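Local coordinates for protein polyketide biosynthesis 3-hydroxy-3-methylglutaryl-ACP synthase PksG (Bacillus subtilis, PDB 4YXT) that catalyses the aldol condensation of an acetyl group on an acyl carrier protein with a beta-ketothioester polyketide intermediate during bacillaene synthesis, at residues Q112-T118 with S325-C331; S167-V173 with V294-A300; V198-C202 with L215-S219. The protein carries 1 engineered substitution. All blocks are in the same frame, centred on the assembly; numbering follows the deposited sequence.

Contact 1: Q112-T118 with S325-C331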
loop_
_atom_site.group_PDB
_atom_site.type_symbol
_atom_site.label_atom_id
_atom_site.label_comp_id
_atom_site.label_asym_id
_atom_site.label_seq_id
_atom_site.Cartn_x
_atom_site.Cartn_y
_atom_site.Cartn_z
ATOM N N GLN A 112 -1.490 2.127 6.118
ATOM C CA GLN A 112 -0.931 3.085 7.076
ATOM C C GLN A 112 -1.982 3.387 8.121
ATOM O O GLN A 112 -2.371 4.510 8.323
ATOM C CB GLN A 112 -0.401 4.360 6.390
ATOM C CG GLN A 112 0.244 5.396 7.309
ATOM C CD GLN A 112 0.782 4.845 8.615
ATOM O OE1 GLN A 112 0.384 5.267 9.697
ATOM N NE2 GLN A 112 1.697 3.925 8.525
ATOM N N ALA A 113 -2.394 2.336 8.801
ATOM C CA ALA A 113 -3.469 2.380 9.791
ATOM C C ALA A 113 -4.608 3.165 9.211
ATOM O O ALA A 113 -4.921 2.951 8.055
ATOM C CB ALA A 113 -2.978 2.932 11.143
ATOM N N CYS A 114 -5.195 4.086 9.960
ATOM C CA CYS A 114 -6.453 4.663 9.562
ATOM C C CYS A 114 -6.294 5.709 8.410
ATOM O O CYS A 114 -7.288 6.144 7.825
ATOM C CB CYS A 114 -7.087 5.344 10.784
ATOM S SG CYS A 114 -6.944 4.381 12.355
ATOM N N TYR A 115 -5.075 6.047 8.059
ATOM C CA TYR A 115 -4.766 7.023 6.951
ATOM C C TYR A 115 -4.798 6.331 5.574
ATOM O O TYR A 115 -4.833 6.974 4.507
ATOM C CB TYR A 115 -3.351 7.643 7.234
ATOM C CG TYR A 115 -2.866 8.566 6.198
ATOM C CD1 TYR A 115 -3.441 9.808 6.043
ATOM C CD2 TYR A 115 -1.873 8.186 5.322
ATOM C CE1 TYR A 115 -3.021 10.663 5.033
ATOM C CE2 TYR A 115 -1.433 9.037 4.328
ATOM C CZ TYR A 115 -2.016 10.254 4.177
ATOM O OH TYR A 115 -1.577 11.111 3.168
ATOM N N SER A 116 -4.851 5.011 5.605
ATOM C CA SER A 116 -4.793 4.234 4.397
ATOM C C SER A 116 -5.793 4.718 3.335
ATOM O O SER A 116 -5.467 4.797 2.188
ATOM C CB SER A 116 -5.029 2.767 4.721
ATOM O OG SER A 116 -6.405 2.615 5.037
ATOM N N GLY A 117 -7.000 5.060 3.768
ATOM C CA GLY A 117 -8.058 5.406 2.927
ATOM C C GLY A 117 -7.671 6.639 2.124
ATOM O O GLY A 117 -7.734 6.617 0.908
ATOM N N THR A 118 -7.248 7.680 2.824
ATOM C CA THR A 118 -6.778 8.912 2.207
ATOM C C THR A 118 -5.571 8.778 1.274
ATOM O O THR A 118 -5.454 9.494 0.226
ATOM C CB THR A 118 -6.456 9.901 3.347
ATOM O OG1 THR A 118 -7.691 10.322 3.930
ATOM C CG2 THR A 118 -5.691 11.091 2.858
ATOM N N SER A 325 -7.792 13.673 7.991
ATOM C CA SER A 325 -7.467 12.247 8.143
ATOM C C SER A 325 -6.325 11.997 9.121
ATOM O O SER A 325 -5.310 12.736 9.155
ATOM C CB SER A 325 -7.071 11.714 6.742
ATOM O OG SER A 325 -6.439 10.451 6.755
ATOM N N TYR A 326 -6.458 10.919 9.901
ATOM C CA TYR A 326 -5.428 10.535 10.839
ATOM C C TYR A 326 -5.281 9.047 10.826
ATOM O O TYR A 326 -6.241 8.325 10.889
ATOM C CB TYR A 326 -5.780 10.929 12.273
ATOM C CG TYR A 326 -4.694 10.479 13.266
ATOM C CD1 TYR A 326 -4.849 9.358 14.055
ATOM C CD2 TYR A 326 -3.486 11.197 13.382
ATOM C CE1 TYR A 326 -3.841 8.953 14.931
ATOM C CE2 TYR A 326 -2.482 10.788 14.245
ATOM C CZ TYR A 326 -2.672 9.666 15.017
ATOM O OH TYR A 326 -1.645 9.266 15.820
ATOM N N GLY A 327 -4.062 8.593 10.849
ATOM C CA GLY A 327 -3.826 7.229 11.193
ATOM C C GLY A 327 -2.704 7.158 12.181
ATOM O O GLY A 327 -1.749 7.930 12.111
ATOM N N SER A 328 -2.811 6.188 13.078
ATOM C CA SER A 328 -1.780 5.872 14.008
ATOM C C SER A 328 -0.495 5.558 13.372
ATOM O O SER A 328 -0.477 4.930 12.330
ATOM C CB SER A 328 -2.180 4.616 14.798
ATOM O OG SER A 328 -3.183 4.961 15.692
ATOM N N GLY A 329 0.603 5.906 14.034
ATOM C CA GLY A 329 1.873 5.366 13.599
ATOM C C GLY A 329 3.024 6.297 13.295
ATOM O O GLY A 329 4.150 5.928 13.642
ATOM N N CYS A 330 2.811 7.471 12.649
ATOM C CA CYS A 330 1.519 8.039 12.310
ATOM C C CYS A 330 1.658 8.899 11.042
ATOM O O CYS A 330 2.760 9.282 10.687
ATOM C CB CYS A 330 1.021 8.960 13.405
ATOM S SG CYS A 330 1.576 10.707 13.293
ATOM N N CYS A 331 0.558 9.130 10.354
ATOM C CA CYS A 331 0.505 10.092 9.221
ATOM C C CYS A 331 -0.876 10.736 9.213
ATOM O O CYS A 331 -1.846 10.129 9.732
ATOM C CB CYS A 331 0.823 9.438 7.820
ATOM S SG CYS A 331 1.249 10.684 6.548
HETATM O O HOH W 1 -8.027 8.952 8.709
#

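Contact 2: S167-V173 with V294-A300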
loop_
_atom_site.group_PDB
_atom_site.type_symbol
_atom_site.label_atom_id
_atom_site.label_comp_id
_atom_site.label_asym_id
_atom_site.label_seq_id
_atom_site.Cartn_x
_atom_site.Cartn_y
_atom_site.Cartn_z
ATOM N N SER A 167 -16.896 0.864 20.435
ATOM C CA SER A 167 -16.645 1.587 19.152
ATOM C C SER A 167 -15.904 0.742 18.090
ATOM O O SER A 167 -15.615 1.231 17.009
ATOM C CB SER A 167 -15.826 2.856 19.422
ATOM O OG SER A 167 -16.469 3.659 20.414
ATOM N N ALA A 168 -15.588 -0.510 18.426
ATOM C CA ALA A 168 -14.701 -1.332 17.652
ATOM C C ALA A 168 -15.479 -1.956 16.506
ATOM O O ALA A 168 -15.975 -3.066 16.639
ATOM C CB ALA A 168 -14.099 -2.421 18.546
ATOM N N GLY A 169 -15.561 -1.269 15.368
ATOM C CA GLY A 169 -16.398 -1.736 14.283
ATOM C C GLY A 169 -15.830 -2.513 13.105
ATOM O O GLY A 169 -14.706 -3.029 13.128
ATOM N N ALA A 170 -16.675 -2.637 12.086
ATOM C CA ALA A 170 -16.370 -3.327 10.844
ATOM C C ALA A 170 -17.133 -2.611 9.731
ATOM O O ALA A 170 -18.313 -2.314 9.863
ATOM C CB ALA A 170 -16.823 -4.762 10.893
ATOM N N GLY A 171 -16.494 -2.370 8.605
ATOM C CA GLY A 171 -17.120 -1.547 7.600
ATOM C C GLY A 171 -16.228 -1.454 6.401
ATOM O O GLY A 171 -15.069 -1.877 6.472
ATOM N N ALA A 172 -16.780 -0.908 5.309
ATOM C CA ALA A 172 -16.018 -0.610 4.117
ATOM C C ALA A 172 -16.715 0.489 3.411
ATOM O O ALA A 172 -17.945 0.610 3.497
ATOM C CB ALA A 172 -15.837 -1.825 3.201
ATOM N N VAL A 173 -15.919 1.344 2.797
ATOM C CA VAL A 173 -16.414 2.399 1.935
ATOM C C VAL A 173 -15.672 2.336 0.580
ATOM O O VAL A 173 -14.431 2.268 0.540
ATOM C CB VAL A 173 -16.202 3.819 2.515
ATOM C CG1 VAL A 173 -16.828 4.891 1.605
ATOM C CG2 VAL A 173 -16.794 3.986 3.891
ATOM N N VAL A 294 -22.041 2.553 12.853
ATOM C CA VAL A 294 -21.084 1.512 12.426
ATOM C C VAL A 294 -19.894 1.244 13.368
ATOM O O VAL A 294 -19.407 0.110 13.524
ATOM C CB VAL A 294 -20.594 1.870 11.002
ATOM C CG1 VAL A 294 -19.916 0.680 10.361
ATOM C CG2 VAL A 294 -21.799 2.223 10.143
ATOM N N GLY A 295 -19.428 2.286 14.022
ATOM C CA GLY A 295 -18.240 2.163 14.846
ATOM C C GLY A 295 -17.026 2.763 14.161
ATOM O O GLY A 295 -17.156 3.419 13.160
ATOM N N ASN A 296 -15.874 2.601 14.781
ATOM C CA ASN A 296 -14.611 2.955 14.207
ATOM C C ASN A 296 -14.275 1.922 13.136
ATOM O O ASN A 296 -14.034 0.738 13.421
ATOM C CB ASN A 296 -13.488 2.959 15.267
ATOM C CG ASN A 296 -12.107 3.188 14.657
ATOM O OD1 ASN A 296 -11.946 3.795 13.584
ATOM N ND2 ASN A 296 -11.099 2.672 15.337
ATOM N N ILE A 297 -14.230 2.393 11.908
ATOM C CA ILE A 297 -13.985 1.542 10.750
ATOM C C ILE A 297 -12.579 1.772 10.228
ATOM O O ILE A 297 -12.265 1.411 9.101
ATOM C CB ILE A 297 -15.070 1.873 9.679
ATOM C CG1 ILE A 297 -16.401 1.390 10.187
ATOM C CG2 ILE A 297 -14.845 1.190 8.368
ATOM C CD1 ILE A 297 -16.313 0.059 10.829
ATOM N N MET A 298 -11.748 2.417 11.042
ATOM C CA MET A 298 -10.302 2.571 10.789
ATOM C C MET A 298 -9.951 3.346 9.508
ATOM O O MET A 298 -10.268 4.542 9.408
ATOM C CB MET A 298 -9.654 1.217 10.897
ATOM C CG MET A 298 -9.716 0.700 12.329
ATOM S SD MET A 298 -9.285 -1.020 12.470
ATOM C CE MET A 298 -10.964 -1.652 12.455
ATOM N N GLY A 299 -9.330 2.676 8.546
ATOM C CA GLY A 299 -9.044 3.250 7.270
ATOM C C GLY A 299 -10.227 3.872 6.565
ATOM O O GLY A 299 -10.067 4.766 5.740
ATOM N N ALA A 300 -11.426 3.401 6.831
ATOM C CA ALA A 300 -12.582 3.921 6.086
ATOM C C ALA A 300 -13.378 4.941 6.894
ATOM O O ALA A 300 -14.432 5.463 6.413
ATOM C CB ALA A 300 -13.470 2.776 5.665
#

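Contact 3: V198-C202 with L215-S219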
loop_
_atom_site.group_PDB
_atom_site.type_symbol
_atom_site.label_atom_id
_atom_site.label_comp_id
_atom_site.label_asym_id
_atom_site.label_seq_id
_atom_site.Cartn_x
_atom_site.Cartn_y
_atom_site.Cartn_z
ATOM N N VAL A 198 5.328 7.513 15.806
ATOM C CA VAL A 198 4.866 7.470 17.204
ATOM C C VAL A 198 4.208 6.129 17.437
ATOM O O VAL A 198 3.591 5.582 16.536
ATOM C CB VAL A 198 3.774 8.518 17.512
ATOM C CG1 VAL A 198 4.398 9.814 17.882
ATOM C CG2 VAL A 198 2.807 8.706 16.359
ATOM N N MET A 199 4.343 5.584 18.630
ATOM C CA MET A 199 3.810 4.257 18.898
ATOM C C MET A 199 2.481 4.354 19.606
ATOM O O MET A 199 2.341 3.821 20.681
ATOM C CB MET A 199 4.761 3.467 19.793
ATOM C CG MET A 199 5.923 2.816 19.065
ATOM S SD MET A 199 5.549 1.585 17.777
ATOM C CE MET A 199 4.743 0.303 18.729
ATOM N N ASP A 200 1.490 4.977 19.003
ATOM C CA ASP A 200 0.228 5.187 19.713
ATOM C C ASP A 200 -0.693 3.984 19.629
ATOM O O ASP A 200 -1.291 3.576 20.633
ATOM C CB ASP A 200 -0.465 6.501 19.313
ATOM C CG ASP A 200 -0.622 6.679 17.796
ATOM O OD1 ASP A 200 0.158 6.103 17.028
ATOM O OD2 ASP A 200 -1.550 7.386 17.386
ATOM N N THR A 201 -0.820 3.405 18.447
ATOM C CA THR A 201 -1.565 2.186 18.306
ATOM C C THR A 201 -1.028 1.413 17.091
ATOM O O THR A 201 -0.564 2.009 16.111
ATOM C CB THR A 201 -3.084 2.426 18.127
ATOM O OG1 THR A 201 -3.353 2.659 16.756
ATOM C CG2 THR A 201 -3.643 3.606 18.948
ATOM N N CYS A 202 -1.105 0.089 17.178
ATOM C CA CYS A 202 -0.566 -0.807 16.178
ATOM C C CYS A 202 -1.233 -2.172 16.239
ATOM O O CYS A 202 -1.999 -2.482 17.198
ATOM C CB CYS A 202 0.959 -0.975 16.368
ATOM S SG CYS A 202 1.483 -1.591 17.981
ATOM N N LEU A 215 -1.816 8.685 24.378
ATOM C CA LEU A 215 -0.915 9.100 23.295
ATOM C C LEU A 215 -1.621 9.352 21.954
ATOM O O LEU A 215 -1.360 10.385 21.287
ATOM C CB LEU A 215 0.169 8.045 23.116
ATOM C CG LEU A 215 1.372 8.493 22.312
ATOM C CD1 LEU A 215 1.967 9.745 22.932
ATOM C CD2 LEU A 215 2.376 7.341 22.250
ATOM N N SER A 216 -2.492 8.420 21.551
ATOM C CA SER A 216 -3.238 8.545 20.267
ATOM C C SER A 216 -4.007 9.826 20.227
ATOM O O SER A 216 -4.028 10.540 19.201
ATOM C CB SER A 216 -4.218 7.386 20.041
ATOM O OG SER A 216 -3.622 6.161 20.445
ATOM N N LEU A 217 -4.623 10.131 21.367
ATOM C CA LEU A 217 -5.384 11.364 21.513
ATOM C C LEU A 217 -4.530 12.613 21.276
ATOM O O LEU A 217 -4.889 13.483 20.466
ATOM C CB LEU A 217 -6.086 11.387 22.889
ATOM C CG LEU A 217 -6.713 12.740 23.254
ATOM C CD1 LEU A 217 -7.636 13.203 22.139
ATOM C CD2 LEU A 217 -7.434 12.658 24.609
ATOM N N MET A 218 -3.383 12.695 21.942
ATOM C CA MET A 218 -2.465 13.822 21.775
ATOM C C MET A 218 -1.991 13.893 20.346
ATOM O O MET A 218 -1.917 14.994 19.789
ATOM C CB MET A 218 -1.188 13.703 22.621
ATOM C CG MET A 218 -1.129 14.300 24.003
ATOM S SD MET A 218 0.515 13.843 24.679
ATOM C CE MET A 218 0.143 12.561 25.880
ATOM N N SER A 219 -1.569 12.756 19.768
ATOM C CA SER A 219 -1.048 12.808 18.385
ATOM C C SER A 219 -2.143 13.183 17.353
ATOM O O SER A 219 -1.966 14.081 16.509
ATOM C CB SER A 219 -0.294 11.547 18.018
ATOM O OG SER A 219 -1.069 10.402 18.247
#

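Contact 1: Q112-T118 with S325-C331
One water ties C114 to the strand that ends at G327: it accepts a hydrogen bond from Y326 N at 2.8 Å, lies 2.9 Å from S325 OG, and can donate to C114 O at 3.0 Å. This is the nucleophile site of the thiolase fold, in which a cysteine, by similarity the acyl-thioester carrier, lies near the N-terminal end of helix 116-130. C114 N faces CA of G327 at 3.6 Å, where a CB would run into C114 N, Y115 N and Q112 O. C114 N and S328 N lie 4.5 Å apart, consistent with an oxyanion hole of two backbone amides, as in other HMG-CoA synthases. S325 OG may also make a weak bond to T118 OG1, whose stronger partner is Y335. G327 and C331 bond through both their N and O atoms, closing a tight hairpin loop with a cis peptide between G329 and C330. CB of A113 packs against S328 O at 3.4 Å. With CG anti to the backbone N (chi1 177°), the Y115 ring is laid against S325 and C331: S325 OG meets its edge 3.1 Å from CD1, while C331 SG rides over one face, 4.1 Å from the ring centroid and 21° off its normal.

Contact 2: S167-V173 with V294-A300
The backbones of S167-G169 and G295-N296 run so close that the CA atoms of G169 and G295 are 4.3 Å apart. N296 N donates to S167 O over 2.6 Å, nearly straight at 163° and in the carbonyl plane; N296 O in turn receives the more bent bond from G169 N, at 3.2 Å. G295, just past helix 291-294, has a positive phi at which a CB would jam against the preceding carbonyl O and crowd S167 O and G169 CA, which calls for glycine. With no side chains at G169 and G171, I297 can lie directly against the backbone: CG1 sits beside its own backbone N (chi1 -69°), CD1 lies on the A170 peptide, modelled doubtfully close, and CG2 covers the carbonyl of G171. V294 CG1 touches A170 O, and V173 CG2 meets CB of A300. The carboxamide of N296 folds back as an Asx turn: OD1 accepts from M298 N at 2.9 Å, the donor standing above the carbonyl plane. This turn places the N296 side chain about 4 Å from that of H250, a proton donor or acceptor by similarity. Around the pair, D144 of strand 137-145 binds G299 N, strand 5-12 packs on V173, helix 51-64 covers A170 and A172, and helix 301-312 leaves directly from A300.

Contact 3: V198-C202 with L215-S219
D200 carries the polar side of this contact, laid across the first turns of helix 213-234, which follows the beta-hairpin of strands 201-205 and 208-211. Its CG sits in the crowded position between the backbone N and the carbonyl carbon (chi1 51°), which brings the carboxylate over the helix surface: OD2 comes within 3.5 Å of S216 CA and 3.2 Å of S219 OG. Y326 joins them, its hydroxyl hydrogen-bonded both to D200 OD2 and to S219 OG, while G329 N gives a weak bond to D200 OD1 and S328 OG another to OD2. Several groups thus hold the carboxylate in place.

S219 OG is also turned back on its own helix, 3.1 Å from both L215 O and S216 O. With D200 OD2 close by as well, which of these oxygens takes its proton is not decided. The other two hydroxyls have their main partners outside the pair, S216 OG on D212 O and T201 OG1 on S328 OG.

Van der Waals contacts fill in between these polar groups. The methyl CG2 of T201 is modelled only 3.0 Å from S216 OG, a doubtfully short distance, and D200 CB lies 3.4 Å from that same OG. L215 closes the other flank: its CG is 4.0 Å from D200 CB, and its CD2 touches D200 CA and the carbonyl oxygen of M199.

In the fold, 198-202 leads into strand 201-205, which pairs antiparallel with strand 208-211 through C202 and A210; the chain then turns into helix 213-234 and doubles back on D200, while M199 packs on H413 of the second subunit.

In the fold
Contacts 1 and 2 each join the N-terminal to the C-terminal half of the thiolase-type chain, and both reach the same mixed sheet, through strands 319-327 and 170-178. Contact 2 is nested within the loop closed by contact 1, and contact 3 within that of contact 2. Contact 1 lies between the other two: its centre is about 13 Å from that of contact 2 and 11 Å from that of contact 3, whereas the centres of contacts 2 and 3 are about 18 Å apart. M298 O and G299 pack on C114 and S116, so contacts 1 and 2 together border the probable catalytic pocket. Contact 3 is hydrogen-bonded to Y326 and S328 and, like contact 1, touches the second subunit.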